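Local coordinates for protein putative O-GlcNAcase nagJ (Clostridium perfringens, PDB 6PV5) that probably hydrolyses terminal N-acetylglucosamine-type sugars from glycans, as a family 84 glycoside hydrolase whose catalytic barrel and post-catalytic helical region lie in this chain, at residues Ile485-His489 against His557-Phe561; Asp499-Lys504 against Ala608-Val612. One frame throughout, in Å; residues are numbered along the deposited sequence. Where two conformers were deposited one is given.

Interaction 1: residues Ile485-His489 against His557-Phe561; sequences IFANH and HLSKF
An aromatic cluster of Phe486, His489 and Phe561 joins helix 480-487 and the turn that follows it to the long helix 548-579. Its central pair is T-shaped: the edge of Phe486 points at the face of Phe561, with the ring planes 80° apart. The touching atom is Phe486 CD1, which sits 3.8 Å above the Phe561 plane, over the middle of the ring. Phe561 in turn presents an edge to the face of His489 in an offset edge-to-face pair, where Phe561 CE1 comes to 3.5 Å from His489 CD2. Both phenylalanines hold CG anti to the backbone N (chi1 171° for Phe486, -167° for Phe561), which carries each ring across the gap between the two helices. Over one face of Phe486, Leu558 CD2 makes a CH-pi contact 3.7 Å from the ring centroid, while His557 CB comes at the edge of the same ring, 3.7 Å from Phe486 CZ. The outer end of Phe561 nestles against backbone, its CZ 3.6 Å from Phe486 CA. His557 turns its ring away from the contact and bonds the carbonyl of Asp413 through NE2, while His489, whose ring stays in the cluster, bonds Glu530 through NE2. Met534 and Val537 of helix 521-544 also pack on Phe561. The whole is a buried aromatic cluster that packs helix 480-487 and the turn after it onto the post-catalytic helical bundle.

Interaction 2: residues Asp499-Lys504 against Ala608-Val612; sequences DSPEIK and ANNVV
Asp499 OD2 is gripped by a water, by the side-chain amide of Asn610 and by Lys414, and so draws the loop before helix 612-619 to the start of helix 501-515 in the helical post-catalytic region. The water donates to Asp499 OD2 at 2.8 Å and accepts from Asn610 N at 2.9 Å, bridging carboxylate and backbone. The direct bond from Asn610 ND2 to OD2 is 3.0 Å long but weak, bent to 121° at the hydrogen, although the amide and carboxylate planes lie only 18° apart. A second water accepts from Asp499 N and, weakly, from Asn610 ND2, so this amide nitrogen serves both the side chain and the backbone of Asp499. Lys414 makes a salt bridge to OD2 and also bonds Asn609 OD1; its charge probably helps keep the carboxylate ionised. The other oxygen, OD1, takes the backbone N-H groups of Thr491 and Arg492, which together with the OD2 partners should fix the rotation of the group.

Beside this polar patch, the buried Val611 wedges its two methyls against the first turn of helix 501-515. With CG1 anti to its backbone N (chi1 178°), that branch lies against the helix, 3.6 Å from Lys504 CA and 3.9 Å from Ile503 CG2. The CG2 branch rests 3.6 Å from Asp499 O. Ser500, at the N-cap position, makes no capping bond with its side chain; its OG abuts the valine instead, 3.5 Å from Val611 CB.

How the interactions relate
From the N terminus, the chain leaves the catalytic barrel, passes along helix 480-487 and reaches 485-489, then 499-504 at the start of helix 501-515. It next runs through helix 521-544 into helix 548-579, where interaction 1 closes a loop of 67 residues, 48 of them helical and none in strands. Interaction 2 closes later, at 608-612, over 103 residues, so the two loops cross rather than nest. The contacts adjoin, their centres about 11 Å apart: Asn488 O probably bonds Ser500 N, and His489 O probably bonds Ala608 N. The 485-489 segment thus borders both halves of interaction 2, tying helix 480-487, which follows the barrel, to the helical bundle.

Interaction 1: residues Ile485-His489 against His557-Phe561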
loop_
_atom_site.group_PDB
_atom_site.type_symbol
_atom_site.label_atom_id
_atom_site.label_comp_id
_atom_site.label_asym_id
_atom_site.label_seq_id
_atom_site.Cartn_x
_atom_site.Cartn_y
_atom_site.Cartn_z
ATOM N N ILE A 485 18.605 -0.011 7.300
ATOM C CA ILE A 485 19.865 0.579 6.862
ATOM C C ILE A 485 19.940 0.588 5.334
ATOM O O ILE A 485 20.363 1.581 4.743
ATOM C CB ILE A 485 21.083 -0.109 7.520
ATOM C CG1 ILE A 485 21.137 0.161 9.032
ATOM C CG2 ILE A 485 22.364 0.323 6.821
ATOM C CD1 ILE A 485 22.059 -0.774 9.820
ATOM N N PHE A 486 19.499 -0.503 4.692
ATOM C CA PHE A 486 19.478 -0.590 3.234
ATOM C C PHE A 486 18.355 0.281 2.660
ATOM O O PHE A 486 18.571 1.090 1.749
ATOM C CB PHE A 486 19.309 -2.072 2.856
ATOM C CG PHE A 486 19.061 -2.359 1.398
ATOM C CD1 PHE A 486 20.096 -2.274 0.475
ATOM C CD2 PHE A 486 17.803 -2.750 0.954
ATOM C CE1 PHE A 486 19.874 -2.561 -0.871
ATOM C CE2 PHE A 486 17.575 -3.026 -0.387
ATOM C CZ PHE A 486 18.615 -2.939 -1.300
ATOM N N ALA A 487 17.137 0.098 3.191
ATOM C CA ALA A 487 15.957 0.769 2.651
ATOM C C ALA A 487 16.072 2.292 2.780
ATOM O O ALA A 487 15.544 3.029 1.951
ATOM C CB ALA A 487 14.718 0.254 3.345
ATOM N N ASN A 488 16.793 2.758 3.800
ATOM C CA ASN A 488 17.036 4.184 4.003
ATOM C C ASN A 488 17.606 4.852 2.754
ATOM O O ASN A 488 17.354 6.041 2.515
ATOM C CB ASN A 488 17.869 4.419 5.270
ATOM C CG ASN A 488 18.220 5.863 5.570
ATOM O OD1 ASN A 488 17.381 6.759 5.507
ATOM N ND2 ASN A 488 19.475 6.097 5.918
ATOM N N HIS A 489 18.339 4.091 1.928
ATOM C CA HIS A 489 18.978 4.695 0.766
ATOM C C HIS A 489 18.154 4.477 -0.498
ATOM O O HIS A 489 18.652 4.684 -1.597
ATOM C CB HIS A 489 20.393 4.134 0.575
ATOM C CG HIS A 489 21.348 4.511 1.655
ATOM N ND1 HIS A 489 22.218 5.557 1.515
ATOM C CD2 HIS A 489 21.550 4.003 2.892
ATOM C CE1 HIS A 489 22.949 5.675 2.613
ATOM N NE2 HIS A 489 22.551 4.741 3.474
ATOM N N HIS A 557 20.881 -4.846 -6.097
ATOM C CA HIS A 557 20.889 -3.624 -5.297
ATOM C C HIS A 557 21.799 -3.785 -4.082
ATOM O O HIS A 557 22.558 -2.879 -3.771
ATOM C CB HIS A 557 19.457 -3.216 -4.919
ATOM C CG HIS A 557 18.674 -2.846 -6.141
ATOM N ND1 HIS A 557 18.100 -3.797 -6.970
ATOM C CD2 HIS A 557 18.423 -1.656 -6.716
ATOM C CE1 HIS A 557 17.522 -3.208 -7.997
ATOM N NE2 HIS A 557 17.679 -1.883 -7.847
ATOM N N LEU A 558 21.698 -4.933 -3.411
ATOM C CA LEU A 558 22.481 -5.203 -2.219
ATOM C C LEU A 558 23.977 -5.254 -2.551
ATOM O O LEU A 558 24.792 -4.787 -1.768
ATOM C CB LEU A 558 22.033 -6.541 -1.627
ATOM C CG LEU A 558 20.684 -6.549 -0.908
ATOM C CD1 LEU A 558 20.248 -7.983 -0.676
ATOM C CD2 LEU A 558 20.760 -5.836 0.436
ATOM N N SER A 559 24.336 -5.853 -3.695
ATOM C CA SER A 559 25.723 -5.969 -4.114
ATOM C C SER A 559 26.294 -4.588 -4.392
ATOM O O SER A 559 27.423 -4.308 -4.001
ATOM C CB SER A 559 25.854 -6.865 -5.344
ATOM O OG SER A 559 25.274 -8.129 -5.062
ATOM N N LYS A 560 25.513 -3.757 -5.097
ATOM C CA LYS A 560 25.922 -2.396 -5.392
ATOM C C LYS A 560 26.078 -1.615 -4.086
ATOM O O LYS A 560 27.004 -0.809 -3.959
ATOM C CB LYS A 560 24.944 -1.696 -6.341
ATOM C CG LYS A 560 25.430 -0.339 -6.823
ATOM C CD LYS A 560 24.866 0.085 -8.130
ATOM C CE LYS A 560 25.431 1.406 -8.590
ATOM N NZ LYS A 560 24.877 1.748 -9.933
ATOM N N PHE A 561 25.205 -1.898 -3.113
ATOM C CA PHE A 561 25.189 -1.170 -1.845
ATOM C C PHE A 561 26.492 -1.413 -1.084
ATOM O O PHE A 561 27.030 -0.501 -0.481
ATOM C CB PHE A 561 24.042 -1.673 -0.970
ATOM C CG PHE A 561 23.664 -0.857 0.242
ATOM C CD1 PHE A 561 23.081 0.399 0.113
ATOM C CD2 PHE A 561 23.796 -1.388 1.519
ATOM C CE1 PHE A 561 22.673 1.120 1.237
ATOM C CE2 PHE A 561 23.381 -0.671 2.639
ATOM C CZ PHE A 561 22.811 0.579 2.503
#

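Interaction 2: residues Asp499-Lys504 against Ala608-Val612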
loop_
_atom_site.group_PDB
_atom_site.type_symbol
_atom_site.label_atom_id
_atom_site.label_comp_id
_atom_site.label_asym_id
_atom_site.label_seq_id
_atom_site.Cartn_x
_atom_site.Cartn_y
_atom_site.Cartn_z
ATOM N N ASP A 499 15.895 10.194 0.379
ATOM C CA ASP A 499 16.830 9.155 0.784
ATOM C C ASP A 499 17.763 9.697 1.873
ATOM O O ASP A 499 18.151 10.864 1.818
ATOM C CB ASP A 499 17.759 8.793 -0.375
ATOM C CG ASP A 499 17.086 8.109 -1.559
ATOM O OD1 ASP A 499 16.012 7.490 -1.354
ATOM O OD2 ASP A 499 17.673 8.164 -2.678
ATOM N N SER A 500 18.087 8.843 2.850
ATOM C CA SER A 500 19.133 9.054 3.841
ATOM C C SER A 500 19.303 10.534 4.190
ATOM O O SER A 500 20.375 11.103 3.958
ATOM C CB SER A 500 20.443 8.440 3.376
ATOM O OG SER A 500 20.904 9.129 2.219
ATOM N N PRO A 501 18.277 11.191 4.795
ATOM C CA PRO A 501 18.317 12.650 5.027
ATOM C C PRO A 501 19.381 13.199 5.989
ATOM O O PRO A 501 19.871 14.314 5.807
ATOM C CB PRO A 501 16.914 12.951 5.596
ATOM C CG PRO A 501 16.476 11.623 6.202
ATOM C CD PRO A 501 17.014 10.568 5.248
ATOM N N GLU A 502 19.737 12.409 7.005
ATOM C CA GLU A 502 20.726 12.776 8.002
ATOM C C GLU A 502 22.122 12.721 7.389
ATOM O O GLU A 502 22.935 13.605 7.662
ATOM C CB GLU A 502 20.728 11.799 9.179
ATOM C CG GLU A 502 19.550 11.930 10.107
ATOM C CD GLU A 502 19.585 10.949 11.277
ATOM O OE1 GLU A 502 18.665 10.105 11.364
ATOM O OE2 GLU A 502 20.533 11.021 12.101
ATOM N N ILE A 503 22.395 11.654 6.619
ATOM C CA ILE A 503 23.626 11.522 5.847
ATOM C C ILE A 503 23.758 12.730 4.920
ATOM O O ILE A 503 24.837 13.308 4.810
ATOM C CB ILE A 503 23.693 10.182 5.062
ATOM C CG1 ILE A 503 23.636 8.949 5.970
ATOM C CG2 ILE A 503 24.897 10.128 4.132
ATOM C CD1 ILE A 503 24.641 8.962 7.118
ATOM N N LYS A 504 22.656 13.116 4.269
ATOM C CA LYS A 504 22.707 14.233 3.345
ATOM C C LYS A 504 23.049 15.529 4.084
ATOM O O LYS A 504 23.812 16.350 3.578
ATOM C CB LYS A 504 21.395 14.449 2.584
ATOM C CG LYS A 504 21.523 15.543 1.524
ATOM C CD LYS A 504 20.364 15.712 0.576
ATOM C CE LYS A 504 20.670 16.670 -0.572
ATOM N NZ LYS A 504 20.968 18.060 -0.122
ATOM N N ALA A 608 21.060 4.709 -3.451
ATOM C CA ALA A 608 21.969 5.653 -2.824
ATOM C C ALA A 608 22.464 6.676 -3.846
ATOM O O ALA A 608 23.532 7.267 -3.651
ATOM C CB ALA A 608 23.141 4.907 -2.189
ATOM N N ASN A 609 21.646 6.950 -4.878
ATOM C CA ASN A 609 22.053 7.663 -6.085
ATOM C C ASN A 609 21.875 9.179 -5.935
ATOM O O ASN A 609 22.422 9.920 -6.739
ATOM C CB ASN A 609 21.258 7.207 -7.319
ATOM C CG ASN A 609 19.766 7.316 -7.085
ATOM O OD1 ASN A 609 19.240 6.726 -6.140
ATOM N ND2 ASN A 609 19.079 8.104 -7.891
ATOM N N ASN A 610 21.133 9.639 -4.917
ATOM C CA ASN A 610 20.884 11.063 -4.701
ATOM C C ASN A 610 21.837 11.671 -3.656
ATOM O O ASN A 610 22.018 12.884 -3.641
ATOM C CB ASN A 610 19.449 11.361 -4.211
ATOM C CG ASN A 610 18.367 10.940 -5.188
ATOM O OD1 ASN A 610 18.515 11.112 -6.391
ATOM N ND2 ASN A 610 17.268 10.401 -4.687
ATOM N N VAL A 611 22.350 10.867 -2.719
ATOM C CA VAL A 611 23.142 11.390 -1.603
ATOM C C VAL A 611 24.573 10.829 -1.613
ATOM O O VAL A 611 25.527 11.594 -1.705
ATOM C CB VAL A 611 22.436 11.142 -0.253
ATOM C CG1 VAL A 611 23.282 11.636 0.922
ATOM C CG2 VAL A 611 21.026 11.753 -0.222
ATOM N N VAL A 612 24.732 9.500 -1.550
ATOM C CA VAL A 612 26.055 8.901 -1.421
ATOM C C VAL A 612 26.819 9.004 -2.743
ATOM O O VAL A 612 28.016 9.309 -2.767
ATOM C CB VAL A 612 26.001 7.450 -0.888
ATOM C CG1 VAL A 612 27.377 6.792 -0.894
ATOM C CG2 VAL A 612 25.435 7.393 0.534
HETATM O O HOH W 1 20.388 8.490 -2.383
HETATM O O HOH W 2 16.491 11.922 -1.978
#